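Local coordinates for protein enoyl-CoA hydratase carB homologue (Streptomyces cattleya, PDB 5O34) that probably acts as a CarB-like lyase of the crotonase superfamily in the biosynthesis of the antibiotic thienamycin, at residues A[48-53]-A[82-87]; A[188-193]-A[201-206]; A[207-212]-A[217-222]. All coordinates share one frame; numbering follows the deposited sequence.

Contact 1: residues A[48-53]-A[82-87]; sequences CSRLGD and RELDAD
C48 meets L84 through its sulfur: SG lies 3.8 Å from L84 CD2, and CD1 of the same leucine is only a little farther off. With chi1 at -169°, SG is anti to the backbone N and lies beside the carbonyl carbon, on the side where the helix passes. A56, on the neighbouring strand, touches both side chains. The backbone of S49 pairs with L57 and so links its strand to 55-59. This edge of the molecule illustrates how a crotonase fold begins: strand 47-50 is the outermost strand, antiparallel to 55-59, while helix 71-86 is the connection of the beta-alpha-beta crossover that joins 55-59 to its parallel neighbour 92-96. R50 then reaches back toward that helix. Its chain bends at chi2 (-55°) and brings one face of the guanidinium over L84 CD2, which is offset toward the rim and 3.8 Å from R50 NH2. At the guanidinium edge, near its plane, comes D87, the first residue beyond the helix. Here R50 NE and D87 OD2 are 4.1 Å apart, too far for a salt bridge, and the two flat groups are turned 54° against each other; the attraction is probably a loose electrostatic one. The other oxygen of D87, OD1, accepts a hydrogen bond from the backbone N of K89.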
loop_
_atom_site.group_PDB
_atom_site.type_symbol
_atom_site.label_atom_id
_atom_site.label_comp_id
_atom_site.label_asym_id
_atom_site.label_seq_id
_atom_site.Cartn_x
_atom_site.Cartn_y
_atom_site.Cartn_z
ATOM N N CYS A 48 -12.152 26.002 18.024
ATOM C CA CYS A 48 -11.638 24.884 18.797
ATOM C C CYS A 48 -12.253 24.910 20.176
ATOM O O CYS A 48 -12.628 25.978 20.666
ATOM C CB CYS A 48 -10.117 24.911 18.866
ATOM S SG CYS A 48 -9.387 23.391 19.531
ATOM N N SER A 49 -12.353 23.738 20.810
ATOM C CA SER A 49 -12.980 23.597 22.118
ATOM C C SER A 49 -12.379 22.473 22.949
ATOM O O SER A 49 -12.271 21.358 22.457
ATOM C CB SER A 49 -14.485 23.369 21.955
ATOM O OG SER A 49 -15.162 24.521 21.478
ATOM N N ARG A 50 -12.012 22.752 24.211
ATOM C CA ARG A 50 -11.500 21.713 25.109
ATOM C C ARG A 50 -12.670 20.969 25.716
ATOM O O ARG A 50 -13.605 21.595 26.220
ATOM C CB ARG A 50 -10.606 22.259 26.249
ATOM C CG ARG A 50 -9.379 23.078 25.840
ATOM C CD ARG A 50 -8.424 22.392 24.867
ATOM N NE ARG A 50 -7.575 23.379 24.192
ATOM C CZ ARG A 50 -7.966 24.144 23.173
ATOM N NH1 ARG A 50 -9.201 24.040 22.691
ATOM N NH2 ARG A 50 -7.131 25.022 22.635
ATOM N N LEU A 51 -12.617 19.635 25.661
ATOM C CA LEU A 51 -13.622 18.768 26.266
ATOM C C LEU A 51 -13.034 18.169 27.555
ATOM O O LEU A 51 -13.642 17.316 28.195
ATOM C CB LEU A 51 -14.163 17.719 25.272
ATOM C CG LEU A 51 -14.584 18.229 23.869
ATOM C CD1 LEU A 51 -15.311 17.175 23.129
ATOM C CD2 LEU A 51 -15.496 19.446 23.925
ATOM N N GLY A 52 -11.858 18.680 27.923
ATOM C CA GLY A 52 -11.155 18.447 29.178
ATOM C C GLY A 52 -10.649 17.083 29.601
ATOM O O GLY A 52 -10.344 16.905 30.788
ATOM N N ASP A 53 -10.517 16.125 28.678
ATOM C CA ASP A 53 -9.917 14.828 29.023
ATOM C C ASP A 53 -8.507 14.817 28.412
ATOM O O ASP A 53 -7.729 13.880 28.609
ATOM C CB ASP A 53 -10.752 13.664 28.454
ATOM C CG ASP A 53 -12.152 13.548 29.025
ATOM O OD1 ASP A 53 -12.335 12.767 29.993
ATOM O OD2 ASP A 53 -13.073 14.207 28.482
ATOM N N ARG A 82 -0.821 23.942 14.901
ATOM C CA ARG A 82 0.444 24.283 15.561
ATOM C C ARG A 82 0.253 24.725 17.018
ATOM O O ARG A 82 1.073 24.366 17.870
ATOM C CB ARG A 82 1.248 25.297 14.752
ATOM C CG ARG A 82 2.022 24.631 13.607
ATOM C CD ARG A 82 2.820 25.619 12.779
ATOM N NE ARG A 82 2.007 26.761 12.353
ATOM C CZ ARG A 82 1.991 27.263 11.123
ATOM N NH1 ARG A 82 2.741 26.722 10.167
ATOM N NH2 ARG A 82 1.216 28.299 10.833
ATOM N N GLU A 83 -0.854 25.437 17.315
ATOM C CA GLU A 83 -1.201 25.852 18.682
ATOM C C GLU A 83 -1.510 24.609 19.524
ATOM O O GLU A 83 -1.039 24.496 20.661
ATOM C CB GLU A 83 -2.410 26.805 18.680
ATOM C CG GLU A 83 -2.099 28.208 18.178
ATOM C CD GLU A 83 -3.306 29.111 17.987
ATOM O OE1 GLU A 83 -3.514 29.598 16.851
ATOM O OE2 GLU A 83 -4.032 29.356 18.979
ATOM N N LEU A 84 -2.255 23.652 18.935
ATOM C CA LEU A 84 -2.628 22.390 19.584
ATOM C C LEU A 84 -1.427 21.477 19.857
ATOM O O LEU A 84 -1.407 20.803 20.885
ATOM C CB LEU A 84 -3.730 21.653 18.799
ATOM C CG LEU A 84 -5.084 22.376 18.655
ATOM C CD1 LEU A 84 -6.043 21.575 17.804
ATOM C CD2 LEU A 84 -5.715 22.689 20.010
ATOM N N ASP A 85 -0.413 21.480 18.971
ATOM C CA ASP A 85 0.801 20.683 19.186
ATOM C C ASP A 85 1.653 21.261 20.325
ATOM O O ASP A 85 2.356 20.509 21.005
ATOM C CB ASP A 85 1.634 20.550 17.899
ATOM C CG ASP A 85 2.660 19.428 17.940
ATOM O OD1 ASP A 85 3.770 19.615 17.388
ATOM O OD2 ASP A 85 2.357 18.361 18.528
ATOM N N ALA A 86 1.565 22.593 20.535
ATOM C CA ALA A 86 2.297 23.317 21.576
ATOM C C ALA A 86 1.706 23.107 22.980
ATOM O O ALA A 86 2.469 22.949 23.931
ATOM C CB ALA A 86 2.361 24.799 21.238
ATOM N N ASP A 87 0.360 23.095 23.107
ATOM C CA ASP A 87 -0.347 22.920 24.383
ATOM C C ASP A 87 -0.214 21.492 24.933
ATOM O O ASP A 87 -0.811 20.563 24.384
ATOM C CB ASP A 87 -1.829 23.332 24.236
ATOM C CG ASP A 87 -2.640 23.463 25.524
ATOM O OD1 ASP A 87 -2.211 22.913 26.567
ATOM O OD2 ASP A 87 -3.726 24.088 25.480
#

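Contact 2: residues A[188-193]-A[201-206]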
loop_
_atom_site.group_PDB
_atom_site.type_symbol
_atom_site.label_atom_id
_atom_site.label_comp_id
_atom_site.label_asym_id
_atom_site.label_seq_id
_atom_site.Cartn_x
_atom_site.Cartn_y
_atom_site.Cartn_z
ATOM N N PHE A 188 -1.544 11.218 -4.670
ATOM C CA PHE A 188 -0.577 10.822 -3.640
ATOM C C PHE A 188 -1.242 10.324 -2.342
ATOM O O PHE A 188 -0.888 9.252 -1.838
ATOM C CB PHE A 188 0.418 11.956 -3.338
ATOM C CG PHE A 188 1.381 11.581 -2.239
ATOM C CD1 PHE A 188 2.486 10.778 -2.505
ATOM C CD2 PHE A 188 1.149 11.971 -0.924
ATOM C CE1 PHE A 188 3.338 10.375 -1.481
ATOM C CE2 PHE A 188 2.006 11.569 0.097
ATOM C CZ PHE A 188 3.084 10.759 -0.187
ATOM N N MET A 189 -2.182 11.112 -1.799
ATOM C CA MET A 189 -2.858 10.833 -0.532
ATOM C C MET A 189 -3.743 9.584 -0.556
ATOM O O MET A 189 -3.778 8.858 0.443
ATOM C CB MET A 189 -3.643 12.063 -0.047
ATOM C CG MET A 189 -2.793 13.024 0.776
ATOM S SD MET A 189 -3.565 14.621 1.189
ATOM C CE MET A 189 -3.211 15.457 -0.202
ATOM N N LEU A 190 -4.448 9.325 -1.677
ATOM C CA LEU A 190 -5.317 8.149 -1.796
ATOM C C LEU A 190 -4.503 6.857 -1.904
ATOM O O LEU A 190 -4.951 5.791 -1.461
ATOM C CB LEU A 190 -6.244 8.270 -3.006
ATOM C CG LEU A 190 -7.452 9.196 -2.931
ATOM C CD1 LEU A 190 -8.153 9.207 -4.267
ATOM C CD2 LEU A 190 -8.436 8.742 -1.866
ATOM N N GLU A 191 -3.311 6.960 -2.508
ATOM C CA GLU A 191 -2.385 5.844 -2.667
ATOM C C GLU A 191 -1.895 5.421 -1.284
ATOM O O GLU A 191 -1.982 4.242 -0.947
ATOM C CB GLU A 191 -1.221 6.240 -3.578
ATOM C CG GLU A 191 -0.249 5.104 -3.848
ATOM C CD GLU A 191 0.434 5.132 -5.202
ATOM O OE1 GLU A 191 0.848 4.046 -5.664
ATOM O OE2 GLU A 191 0.557 6.226 -5.803
ATOM N N ALA A 192 -1.464 6.396 -0.467
ATOM C CA ALA A 192 -0.968 6.188 0.895
ATOM C C ALA A 192 -1.989 5.558 1.841
ATOM O O ALA A 192 -1.630 4.653 2.593
ATOM C CB ALA A 192 -0.441 7.494 1.461
ATOM N N ALA A 193 -3.264 5.961 1.746
ATOM C CA ALA A 193 -4.335 5.468 2.619
ATOM C C ALA A 193 -5.038 4.192 2.161
ATOM O O ALA A 193 -5.302 3.304 2.984
ATOM C CB ALA A 193 -5.363 6.563 2.838
ATOM N N ARG A 201 -9.009 3.922 -9.316
ATOM C CA ARG A 201 -10.442 3.738 -9.522
ATOM C C ARG A 201 -11.170 5.062 -9.199
ATOM O O ARG A 201 -11.999 5.506 -9.990
ATOM C CB ARG A 201 -10.976 2.608 -8.632
ATOM C CG ARG A 201 -10.610 1.197 -9.069
ATOM C CD ARG A 201 -11.088 0.160 -8.060
ATOM N NE ARG A 201 -12.546 0.202 -7.877
ATOM C CZ ARG A 201 -13.183 -0.127 -6.752
ATOM N NH1 ARG A 201 -12.500 -0.537 -5.689
ATOM N NH2 ARG A 201 -14.506 -0.044 -6.682
ATOM N N MET A 202 -10.800 5.719 -8.084
ATOM C CA MET A 202 -11.399 6.982 -7.647
ATOM C C MET A 202 -11.145 8.152 -8.588
ATOM O O MET A 202 -12.097 8.843 -8.943
ATOM C CB MET A 202 -10.972 7.335 -6.223
ATOM C CG MET A 202 -11.671 6.526 -5.186
ATOM S SD MET A 202 -11.421 7.201 -3.545
ATOM C CE MET A 202 -12.828 8.364 -3.442
ATOM N N LEU A 203 -9.881 8.376 -8.992
ATOM C CA LEU A 203 -9.511 9.483 -9.889
ATOM C C LEU A 203 -10.114 9.362 -11.273
ATOM O O LEU A 203 -10.578 10.363 -11.819
ATOM C CB LEU A 203 -7.972 9.644 -10.040
ATOM C CG LEU A 203 -7.079 10.073 -8.845
ATOM C CD1 LEU A 203 -5.921 10.933 -9.324
ATOM C CD2 LEU A 203 -7.847 10.809 -7.756
ATOM N N LEU A 204 -10.108 8.146 -11.845
ATOM C CA LEU A 204 -10.553 7.904 -13.218
ATOM C C LEU A 204 -12.055 7.741 -13.406
ATOM O O LEU A 204 -12.541 8.050 -14.498
ATOM C CB LEU A 204 -9.809 6.709 -13.836
ATOM C CG LEU A 204 -8.282 6.819 -13.917
ATOM C CD1 LEU A 204 -7.683 5.525 -14.424
ATOM C CD2 LEU A 204 -7.821 8.024 -14.741
ATOM N N THR A 205 -12.789 7.257 -12.396
ATOM C CA THR A 205 -14.247 7.090 -12.524
ATOM C C THR A 205 -15.007 8.300 -11.949
ATOM O O THR A 205 -16.159 8.549 -12.335
ATOM C CB THR A 205 -14.750 5.813 -11.808
ATOM O OG1 THR A 205 -14.599 5.964 -10.395
ATOM C CG2 THR A 205 -14.091 4.526 -12.312
ATOM N N CYS A 206 -14.382 8.992 -10.964
ATOM C CA CYS A 206 -14.936 10.108 -10.188
ATOM C C CYS A 206 -16.229 9.719 -9.453
ATOM O O CYS A 206 -16.996 10.586 -9.042
ATOM C CB CYS A 206 -15.098 11.368 -11.030
ATOM S SG CYS A 206 -13.540 12.003 -11.687
#
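M202 and L190 make the centre of this junction between two successive helices, 184-194 and 196-205. The sulfur of M202 does the touching: SD sits 3.8 Å from CD2 of L190 and 3.9 Å from its CD1, so it faces both methyls of the fork, and the two side chains run at about a right angle to each other. A bend at chi3 (89°) turns CE off to the side, so that SD rather than the terminal methyl meets the leucine. M202 CB adds a further approach, 3.9 Å from L190 CD1. The next residue, L203, brings a single methyl, CD2, to within 3.9 Å of L190 CD1. A lone leucine of the first helix is thus held by two adjacent residues of the second, all three buried, and L219 packs on both L190 and M202.

Within the crotonase fold these helices belong to the region where subunits of the trimer meet. The carbonyl of L204 accepts a hydrogen bond from Y243 OH of the second subunit, and that of A193 accepts one from T197 OG1 of the third. Next, T205 closes the last turn of helix 196-205. OG1 is 2.7 Å from R201 O, an acceptor that also takes the T205 backbone N from the opposite face of its carbonyl plane; OG1 in turn receives the backbone N of D207. C206 is the first residue beyond the helix, with positive phi (58°), although its N still bonds to M202 O at 3.1 Å, and from there the chain swings out toward strand 209-210.

Contact 3: residues A[207-212]-A[217-222]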
loop_
_atom_site.group_PDB
_atom_site.type_symbol
_atom_site.label_atom_id
_atom_site.label_comp_id
_atom_site.label_asym_id
_atom_site.label_seq_id
_atom_site.Cartn_x
_atom_site.Cartn_y
_atom_site.Cartn_z
ATOM N N ASP A 207 -16.417 8.402 -9.244
ATOM C CA ASP A 207 -17.538 7.800 -8.531
ATOM C C ASP A 207 -17.422 8.075 -7.047
ATOM O O ASP A 207 -16.326 8.318 -6.529
ATOM C CB ASP A 207 -17.566 6.274 -8.754
ATOM C CG ASP A 207 -18.046 5.803 -10.122
ATOM O OD1 ASP A 207 -18.355 6.671 -10.987
ATOM O OD2 ASP A 207 -18.119 4.566 -10.330
ATOM N N GLU A 208 -18.563 8.011 -6.362
ATOM C CA GLU A 208 -18.660 8.224 -4.929
ATOM C C GLU A 208 -18.413 6.910 -4.223
ATOM O O GLU A 208 -18.782 5.849 -4.726
ATOM C CB GLU A 208 -20.030 8.808 -4.549
ATOM C CG GLU A 208 -20.341 10.128 -5.251
ATOM C CD GLU A 208 -21.662 10.812 -4.917
ATOM O OE1 GLU A 208 -22.509 10.194 -4.234
ATOM O OE2 GLU A 208 -21.859 11.965 -5.364
ATOM N N TRP A 209 -17.757 6.983 -3.076
ATOM C CA TRP A 209 -17.447 5.834 -2.264
ATOM C C TRP A 209 -18.328 5.848 -1.031
ATOM O O TRP A 209 -18.009 6.554 -0.071
ATOM C CB TRP A 209 -15.954 5.810 -1.902
ATOM C CG TRP A 209 -15.172 4.757 -2.623
ATOM C CD1 TRP A 209 -14.590 3.661 -2.072
ATOM C CD2 TRP A 209 -14.884 4.705 -4.027
ATOM N NE1 TRP A 209 -13.987 2.906 -3.046
ATOM C CE2 TRP A 209 -14.127 3.536 -4.253
ATOM C CE3 TRP A 209 -15.175 5.542 -5.117
ATOM C CZ2 TRP A 209 -13.660 3.179 -5.522
ATOM C CZ3 TRP A 209 -14.720 5.179 -6.377
ATOM C CH2 TRP A 209 -13.964 4.015 -6.568
ATOM N N PRO A 210 -19.443 5.077 -1.039
ATOM C CA PRO A 210 -20.279 4.989 0.176
ATOM C C PRO A 210 -19.494 4.402 1.346
ATOM O O PRO A 210 -18.460 3.750 1.148
ATOM C CB PRO A 210 -21.463 4.096 -0.234
ATOM C CG PRO A 210 -21.088 3.478 -1.517
ATOM C CD PRO A 210 -19.941 4.208 -2.131
ATOM N N ALA A 211 -19.971 4.692 2.572
ATOM C CA ALA A 211 -19.319 4.360 3.846
ATOM C C ALA A 211 -18.772 2.931 3.970
ATOM O O ALA A 211 -17.618 2.776 4.395
ATOM C CB ALA A 211 -20.247 4.667 5.008
ATOM N N GLU A 212 -19.571 1.909 3.582
ATOM C CA GLU A 212 -19.249 0.462 3.673
ATOM C C GLU A 212 -18.110 0.045 2.748
ATOM O O GLU A 212 -17.182 -0.649 3.177
ATOM C CB GLU A 212 -20.519 -0.402 3.464
ATOM C CG GLU A 212 -21.532 -0.312 4.607
ATOM C CD GLU A 212 -20.989 -0.405 6.027
ATOM O OE1 GLU A 212 -20.266 -1.383 6.334
ATOM O OE2 GLU A 212 -21.294 0.501 6.839
ATOM N N ASP A 217 -12.030 -0.583 1.576
ATOM C CA ASP A 217 -10.886 -0.086 0.813
ATOM C C ASP A 217 -9.816 0.667 1.630
ATOM O O ASP A 217 -8.719 0.874 1.112
ATOM C CB ASP A 217 -11.379 0.755 -0.374
ATOM C CG ASP A 217 -12.129 -0.075 -1.423
ATOM O OD1 ASP A 217 -11.921 -1.308 -1.470
ATOM O OD2 ASP A 217 -12.895 0.512 -2.219
ATOM N N GLY A 218 -10.091 0.994 2.891
ATOM C CA GLY A 218 -9.135 1.690 3.758
ATOM C C GLY A 218 -9.245 3.206 3.776
ATOM O O GLY A 218 -8.370 3.883 4.307
ATOM N N LEU A 219 -10.311 3.759 3.212
ATOM C CA LEU A 219 -10.550 5.199 3.209
ATOM C C LEU A 219 -11.156 5.676 4.530
ATOM O O LEU A 219 -11.011 6.845 4.894
ATOM C CB LEU A 219 -11.408 5.588 2.017
ATOM C CG LEU A 219 -10.770 5.350 0.650
ATOM C CD1 LEU A 219 -11.801 5.447 -0.435
ATOM C CD2 LEU A 219 -9.639 6.315 0.403
ATOM N N LEU A 220 -11.832 4.759 5.247
ATOM C CA LEU A 220 -12.369 4.958 6.598
ATOM C C LEU A 220 -11.752 3.887 7.476
ATOM O O LEU A 220 -11.555 2.761 7.024
ATOM C CB LEU A 220 -13.903 4.851 6.657
ATOM C CG LEU A 220 -14.725 5.931 5.940
ATOM C CD1 LEU A 220 -16.199 5.648 6.081
ATOM C CD2 LEU A 220 -14.403 7.341 6.437
ATOM N N HIS A 221 -11.392 4.251 8.712
ATOM C CA HIS A 221 -10.822 3.310 9.675
ATOM C C HIS A 221 -11.970 2.590 10.365
ATOM O O HIS A 221 -11.811 1.466 10.835
ATOM C CB HIS A 221 -9.980 4.052 10.722
ATOM C CG HIS A 221 -8.702 4.624 10.188
ATOM N ND1 HIS A 221 -8.699 5.636 9.237
ATOM C CD2 HIS A 221 -7.425 4.325 10.507
ATOM C CE1 HIS A 221 -7.426 5.902 8.998
ATOM N NE2 HIS A 221 -6.625 5.144 9.742
ATOM N N GLU A 222 -13.129 3.264 10.448
ATOM C CA GLU A 222 -14.304 2.753 11.132
ATOM C C GLU A 222 -15.560 3.460 10.651
ATOM O O GLU A 222 -15.512 4.623 10.240
ATOM C CB GLU A 222 -14.132 2.930 12.654
ATOM C CG GLU A 222 -15.235 2.330 13.520
ATOM C CD GLU A 222 -15.151 2.637 15.005
ATOM O OE1 GLU A 222 -14.041 2.941 15.498
ATOM O OE2 GLU A 222 -16.194 2.528 15.688
#
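The indole of W209 takes the carboxylate oxygen OD2 of D217 at its ring edge, beside NE1. This bond links the two ends of the short helix 211-217 of the crotonase fold, which has P210 at its N-cap and ends in a Schellman motif, where G218 makes the turn at positive phi (93°). OD2 lies almost exactly in the ring plane, 2.8 Å from NE1, and the N-H points to it at 165°, so the bond is nearly straight. It uses the anti lone pair of OD2, the one directed away from OD1, and the ring and carboxylate planes are 53° apart. Elsewhere on the ring's rim, in plane, lies D207 O. L219 CD1 comes in obliquely, 3.7 Å from W209 CD1, while R213 makes a cation-pi contact with the indole and R201 and M202 of the preceding helix also pack on it. NE1, in a buried residue, gains an acceptor from the aspartate; OD2 also has a long, weak ion pair with R201 NH1, which would probably help keep it charged.

Beyond the turn the chain enters the trimer contact, where H221 NE2 hydrogen-bonds Q200 OE1 of the third subunit. L220, whose backbone bonds to A214, packs on the start of the helix: its CD1 lies 4.3 Å from A211 CB and closer still, 3.6 Å, to A211 O.

Overall arrangement
Contacts 2 and 3 touch, their centres about 12 Å apart; helix 196-205 is followed in the chain by strand 209-210, and side chains of the two contacts pack on each other. L219 and W209 of contact 3 both rest on M202 of contact 2, with M202 SD 3.6 Å from L219 CD1, and L190 CD2 lies 3.5 Å from L219 CD2. Both also reach other subunits of the trimer. Contact 1 stands on the opposite side of the chain's centre: its centre is about 31 Å from that of contact 2 and 28 Å from that of contact 3, with nearest atoms about 16 Å away in each case. It joins the outermost strand of the main sheet within this chain to helix 71-86, and no other chain of the assembly touches it.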